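Local coordinates for Sys-1 protein (Caenorhabditis elegans, PDB 3C2G) that acts as a beta-catenin in Wnt asymmetry signalling, binding the TCF factor POP-1 directly and activating or repressing its target genes, at residues A[584-598]-A[607-619]. Numbering follows the deposited sequence.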
loop_
_atom_site.group_PDB
_atom_site.type_symbol
_atom_site.label_atom_id
_atom_site.label_comp_id
_atom_site.label_asym_id
_atom_site.label_seq_id
_atom_site.Cartn_x
_atom_site.Cartn_y
_atom_site.Cartn_z
ATOM N N ALA A 584 -15.977 -38.159 -28.092
ATOM C CA ALA A 584 -17.360 -38.253 -27.644
ATOM C C ALA A 584 -17.630 -39.549 -26.892
ATOM O O ALA A 584 -18.356 -39.558 -25.900
ATOM C CB ALA A 584 -18.313 -38.110 -28.829
ATOM N N ASP A 585 -17.040 -40.643 -27.355
ATOM C CA ASP A 585 -17.204 -41.935 -26.701
ATOM C C ASP A 585 -16.349 -42.073 -25.444
ATOM O O ASP A 585 -16.679 -42.832 -24.528
ATOM C CB ASP A 585 -16.876 -43.045 -27.688
ATOM C CG ASP A 585 -17.697 -42.941 -28.956
ATOM O OD1 ASP A 585 -18.649 -43.747 -29.100
ATOM O OD2 ASP A 585 -17.405 -42.038 -29.786
ATOM N N ILE A 586 -15.247 -41.338 -25.411
ATOM C CA ILE A 586 -14.304 -41.408 -24.305
ATOM C C ILE A 586 -14.733 -40.535 -23.128
ATOM O O ILE A 586 -14.570 -40.938 -21.978
ATOM C CB ILE A 586 -12.898 -41.030 -24.770
ATOM C CG1 ILE A 586 -12.477 -41.961 -25.910
ATOM C CG2 ILE A 586 -11.907 -41.081 -23.612
ATOM C CD1 ILE A 586 -11.286 -41.460 -26.711
ATOM N N TRP A 587 -15.289 -39.354 -23.418
ATOM C CA TRP A 587 -15.736 -38.445 -22.365
ATOM C C TRP A 587 -16.833 -39.075 -21.530
ATOM O O TRP A 587 -17.510 -39.992 -21.971
ATOM C CB TRP A 587 -16.242 -37.118 -22.930
ATOM C CG TRP A 587 -15.177 -36.237 -23.469
ATOM C CD1 TRP A 587 -13.847 -36.346 -23.251
ATOM C CD2 TRP A 587 -15.358 -35.085 -24.294
ATOM N NE1 TRP A 587 -13.181 -35.353 -23.899
ATOM C CE2 TRP A 587 -14.085 -34.556 -24.546
ATOM C CE3 TRP A 587 -16.475 -34.447 -24.843
ATOM C CZ2 TRP A 587 -13.886 -33.415 -25.335
ATOM C CZ3 TRP A 587 -16.280 -33.301 -25.629
ATOM C CH2 TRP A 587 -14.995 -32.803 -25.864
ATOM N N THR A 588 -16.984 -38.590 -20.308
ATOM C CA THR A 588 -18.086 -39.008 -19.475
ATOM C C THR A 588 -18.883 -37.760 -19.107
ATOM O O THR A 588 -18.383 -36.883 -18.397
ATOM C CB THR A 588 -17.595 -39.786 -18.237
ATOM O OG1 THR A 588 -17.007 -41.020 -18.666
ATOM C CG2 THR A 588 -18.755 -40.095 -17.283
ATOM N N ILE A 589 -20.107 -37.688 -19.627
ATOM C CA ILE A 589 -20.977 -36.528 -19.436
ATOM C C ILE A 589 -22.210 -36.832 -18.586
ATOM O O ILE A 589 -22.558 -37.995 -18.360
ATOM C CB ILE A 589 -21.432 -35.905 -20.793
ATOM C CG1 ILE A 589 -22.376 -36.852 -21.548
ATOM C CG2 ILE A 589 -20.226 -35.517 -21.639
ATOM C CD1 ILE A 589 -23.106 -36.200 -22.715
ATOM N N ASP A 590 -22.838 -35.761 -18.101
ATOM C CA ASP A 590 -24.156 -35.811 -17.485
ATOM C C ASP A 590 -25.152 -35.546 -18.605
ATOM O O ASP A 590 -25.495 -34.398 -18.893
ATOM C CB ASP A 590 -24.260 -34.735 -16.397
ATOM C CG ASP A 590 -25.551 -34.815 -15.588
ATOM O OD1 ASP A 590 -26.583 -35.305 -16.097
ATOM O OD2 ASP A 590 -25.532 -34.356 -14.430
ATOM N N ARG A 591 -25.595 -36.621 -19.244
ATOM C CA ARG A 591 -26.455 -36.526 -20.415
ATOM C C ARG A 591 -27.809 -35.818 -20.172
ATOM O O ARG A 591 -28.203 -34.976 -20.980
ATOM C CB ARG A 591 -26.652 -37.910 -21.041
ATOM C CG ARG A 591 -27.067 -37.854 -22.495
ATOM C CD ARG A 591 -27.632 -39.175 -22.989
ATOM N NE ARG A 591 -28.350 -38.978 -24.247
ATOM C CZ ARG A 591 -27.839 -39.202 -25.455
ATOM N NH1 ARG A 591 -26.598 -39.658 -25.601
ATOM N NH2 ARG A 591 -28.583 -38.977 -26.528
ATOM N N PRO A 592 -28.527 -36.155 -19.074
ATOM C CA PRO A 592 -29.801 -35.467 -18.815
ATOM C C PRO A 592 -29.644 -33.963 -18.628
ATOM O O PRO A 592 -30.533 -33.198 -19.007
ATOM C CB PRO A 592 -30.297 -36.108 -17.510
ATOM C CG PRO A 592 -29.610 -37.415 -17.444
ATOM C CD PRO A 592 -28.256 -37.175 -18.042
HETATM N N MSE A 593 -28.523 -33.544 -18.053
HETATM C CA MSE A 593 -28.228 -32.123 -17.939
HETATM C C MSE A 593 -28.096 -31.445 -19.306
HETATM O O MSE A 593 -28.590 -30.335 -19.503
HETATM C CB MSE A 593 -26.969 -31.897 -17.119
HETATM C CG MSE A 593 -26.779 -30.453 -16.745
HETATM SE SE MSE A 593 -24.964 -29.867 -17.097
HETATM C CE MSE A 593 -24.949 -29.905 -19.052
ATOM N N LEU A 594 -27.432 -32.114 -20.242
ATOM C CA LEU A 594 -27.275 -31.582 -21.589
ATOM C C LEU A 594 -28.616 -31.532 -22.328
ATOM O O LEU A 594 -28.864 -30.611 -23.102
ATOM C CB LEU A 594 -26.235 -32.390 -22.375
ATOM C CG LEU A 594 -25.949 -32.036 -23.838
ATOM C CD1 LEU A 594 -25.492 -30.597 -23.992
ATOM C CD2 LEU A 594 -24.916 -32.984 -24.403
ATOM N N GLU A 595 -29.474 -32.522 -22.083
ATOM C CA GLU A 595 -30.810 -32.543 -22.681
ATOM C C GLU A 595 -31.623 -31.375 -22.138
ATOM O O GLU A 595 -32.296 -30.676 -22.897
ATOM C CB GLU A 595 -31.522 -33.877 -22.427
ATOM N N GLY A 596 -31.524 -31.157 -20.827
ATOM C CA GLY A 596 -32.104 -29.981 -20.181
ATOM C C GLY A 596 -31.768 -28.681 -20.895
ATOM O O GLY A 596 -32.639 -27.827 -21.075
ATOM N N LEU A 597 -30.511 -28.539 -21.320
ATOM C CA LEU A 597 -30.042 -27.325 -21.997
ATOM C C LEU A 597 -30.647 -27.102 -23.390
ATOM O O LEU A 597 -30.678 -25.975 -23.884
ATOM C CB LEU A 597 -28.512 -27.289 -22.051
ATOM C CG LEU A 597 -27.783 -26.954 -20.742
ATOM C CD1 LEU A 597 -26.286 -27.031 -20.946
ATOM C CD2 LEU A 597 -28.179 -25.581 -20.200
ATOM N N THR A 598 -31.128 -28.178 -24.008
ATOM C CA THR A 598 -31.800 -28.113 -25.309
ATOM C C THR A 598 -33.074 -27.261 -25.252
ATOM O O THR A 598 -33.431 -26.594 -26.232
ATOM C CB THR A 598 -32.125 -29.532 -25.827
ATOM O OG1 THR A 598 -30.902 -30.241 -26.044
ATOM C CG2 THR A 598 -32.921 -29.495 -27.139
ATOM N N LYS A 607 -29.706 -24.067 -29.296
ATOM C CA LYS A 607 -29.200 -24.526 -30.593
ATOM C C LYS A 607 -27.871 -25.276 -30.471
ATOM O O LYS A 607 -27.675 -26.309 -31.114
ATOM C CB LYS A 607 -29.064 -23.357 -31.578
ATOM N N ALA A 608 -26.965 -24.755 -29.644
ATOM C CA ALA A 608 -25.661 -25.382 -29.428
ATOM C C ALA A 608 -25.816 -26.735 -28.741
ATOM O O ALA A 608 -25.164 -27.716 -29.117
ATOM C CB ALA A 608 -24.776 -24.475 -28.607
ATOM N N ALA A 609 -26.701 -26.766 -27.746
ATOM C CA ALA A 609 -26.981 -27.960 -26.961
ATOM C C ALA A 609 -27.332 -29.179 -27.813
ATOM O O ALA A 609 -26.669 -30.214 -27.698
ATOM C CB ALA A 609 -28.074 -27.681 -25.940
ATOM N N ASN A 610 -28.347 -29.074 -28.672
ATOM C CA ASN A 610 -28.731 -30.246 -29.468
ATOM C C ASN A 610 -27.783 -30.572 -30.614
ATOM O O ASN A 610 -27.650 -31.740 -30.998
ATOM C CB ASN A 610 -30.220 -30.260 -29.885
ATOM C CG ASN A 610 -30.697 -28.940 -30.453
ATOM O OD1 ASN A 610 -30.180 -28.457 -31.463
ATOM N ND2 ASN A 610 -31.714 -28.358 -29.819
ATOM N N SER A 611 -27.077 -29.562 -31.116
ATOM C CA SER A 611 -25.972 -29.811 -32.047
ATOM C C SER A 611 -24.900 -30.672 -31.377
ATOM O O SER A 611 -24.379 -31.600 -31.989
ATOM C CB SER A 611 -25.352 -28.506 -32.540
ATOM O OG SER A 611 -26.346 -27.589 -32.948
ATOM N N LEU A 612 -24.586 -30.360 -30.120
ATOM C CA LEU A 612 -23.625 -31.140 -29.340
ATOM C C LEU A 612 -24.181 -32.514 -28.954
ATOM O O LEU A 612 -23.446 -33.505 -28.947
ATOM C CB LEU A 612 -23.163 -30.365 -28.096
ATOM C CG LEU A 612 -22.170 -31.010 -27.116
ATOM C CD1 LEU A 612 -20.870 -31.426 -27.789
ATOM C CD2 LEU A 612 -21.884 -30.083 -25.961
ATOM N N LEU A 613 -25.476 -32.569 -28.642
ATOM C CA LEU A 613 -26.150 -33.832 -28.288
ATOM C C LEU A 613 -26.004 -34.931 -29.357
ATOM O O LEU A 613 -25.723 -36.091 -29.032
ATOM C CB LEU A 613 -27.630 -33.577 -27.991
ATOM C CG LEU A 613 -28.437 -34.653 -27.259
ATOM C CD1 LEU A 613 -27.946 -34.849 -25.821
ATOM C CD2 LEU A 613 -29.927 -34.300 -27.277
ATOM N N SER A 614 -26.163 -34.553 -30.624
ATOM C CA SER A 614 -26.099 -35.509 -31.730
ATOM C C SER A 614 -24.733 -36.183 -31.908
ATOM O O SER A 614 -24.613 -37.151 -32.656
ATOM C CB SER A 614 -26.526 -34.842 -33.042
ATOM O OG SER A 614 -25.522 -33.959 -33.518
ATOM N N ARG A 615 -23.711 -35.672 -31.228
ATOM C CA ARG A 615 -22.354 -36.218 -31.342
ATOM C C ARG A 615 -22.175 -37.524 -30.567
ATOM O O ARG A 615 -21.335 -38.358 -30.926
ATOM C CB ARG A 615 -21.313 -35.210 -30.846
ATOM C CG ARG A 615 -21.373 -33.836 -31.485
ATOM C CD ARG A 615 -20.534 -33.742 -32.730
ATOM N NE ARG A 615 -20.477 -32.364 -33.207
ATOM C CZ ARG A 615 -20.028 -32.004 -34.403
ATOM N NH1 ARG A 615 -19.597 -32.925 -35.255
ATOM N NH2 ARG A 615 -20.010 -30.722 -34.747
ATOM N N PHE A 616 -22.969 -37.699 -29.516
ATOM C CA PHE A 616 -22.757 -38.780 -28.558
ATOM C C PHE A 616 -23.415 -40.106 -28.931
ATOM O O PHE A 616 -24.379 -40.125 -29.694
ATOM C CB PHE A 616 -23.180 -38.310 -27.161
ATOM C CG PHE A 616 -22.271 -37.264 -26.600
ATOM C CD1 PHE A 616 -21.208 -37.624 -25.779
ATOM C CD2 PHE A 616 -22.440 -35.926 -26.939
ATOM C CE1 PHE A 616 -20.343 -36.667 -25.286
ATOM C CE2 PHE A 616 -21.583 -34.965 -26.454
ATOM C CZ PHE A 616 -20.529 -35.332 -25.624
ATOM N N PRO A 617 -22.888 -41.229 -28.403
ATOM C CA PRO A 617 -23.591 -42.501 -28.602
ATOM C C PRO A 617 -25.032 -42.441 -28.077
ATOM O O PRO A 617 -25.371 -41.566 -27.269
ATOM C CB PRO A 617 -22.759 -43.498 -27.787
ATOM C CG PRO A 617 -21.422 -42.882 -27.685
ATOM C CD PRO A 617 -21.644 -41.406 -27.628
ATOM N N GLU A 618 -25.871 -43.359 -28.548
ATOM C CA GLU A 618 -27.276 -43.395 -28.141
ATOM C C GLU A 618 -27.444 -43.960 -26.728
ATOM O O GLU A 618 -28.407 -43.618 -26.031
ATOM C CB GLU A 618 -28.131 -44.167 -29.161
ATOM C CG GLU A 618 -29.638 -43.870 -29.072
ATOM C CD GLU A 618 -29.942 -42.381 -28.857
ATOM O OE1 GLU A 618 -29.643 -41.561 -29.756
ATOM O OE2 GLU A 618 -30.476 -42.035 -27.780
ATOM N N ASN A 619 -26.486 -44.805 -26.331
ATOM C CA ASN A 619 -26.416 -45.441 -25.005
ATOM C C ASN A 619 -27.637 -45.262 -24.098
ATOM O O ASN A 619 -28.630 -45.989 -24.225
ATOM C CB ASN A 619 -25.144 -44.986 -24.270
#
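Phe616, just beyond helix 603-613, and Ile589 show how one aromatic ring can pack the last residues of the deposited domain against the loop before helix 591-598. From CB outward, Phe616 first passes NH1 of Arg591 with CB itself. CG, CD1, CE1 and CZ then lie under Ile589, whose CD1 stands over the centre of one face, a CH-pi contact 3.8 Å from the ring centroid and 11° off its normal. Ala584 CB sits above the rim of the opposite face, and Phe616 CD1, 3.4 Å from Ala584 O, shares that oxygen with CE1. CE2 lies near Leu594 CD2, 4.4 Å away, and the tip, CZ, touches the edge of the Trp587 indole at CE3. With an alanine here, Ile589 is likely to lose its aromatic platform and a gap to open between Ala584, Trp587 and Leu594.

Beyond the ring, segments 591-598 and 607-613 pack at 138°, axes 8.0 Å apart at closest approach. Leu594, its CG anti to the backbone N (chi1 178°), puts CD1 beside Leu612 CD2 and CD2 within 3.8 Å of Leu613 CD1. Ala609 CB tucks against Thr598 N at 3.6 Å. Leu594 and Leu612 also reach Leu570, so the pair packs on helix 563-579. Nearer the chain end, extended Arg591, with Leu613 CD1 over one guanidinium face, gives a weak, bent hydrogen bond from NH1 to Pro617 O (2.8 Å). Its NH2 forms a long ion pair with Glu618 OE2, well out of the guanidinium plane, so charge alone links them.

The chemistry implies that apolar contacts hold the end of the deposited chain, with Arg591 adding a loose polar clasp.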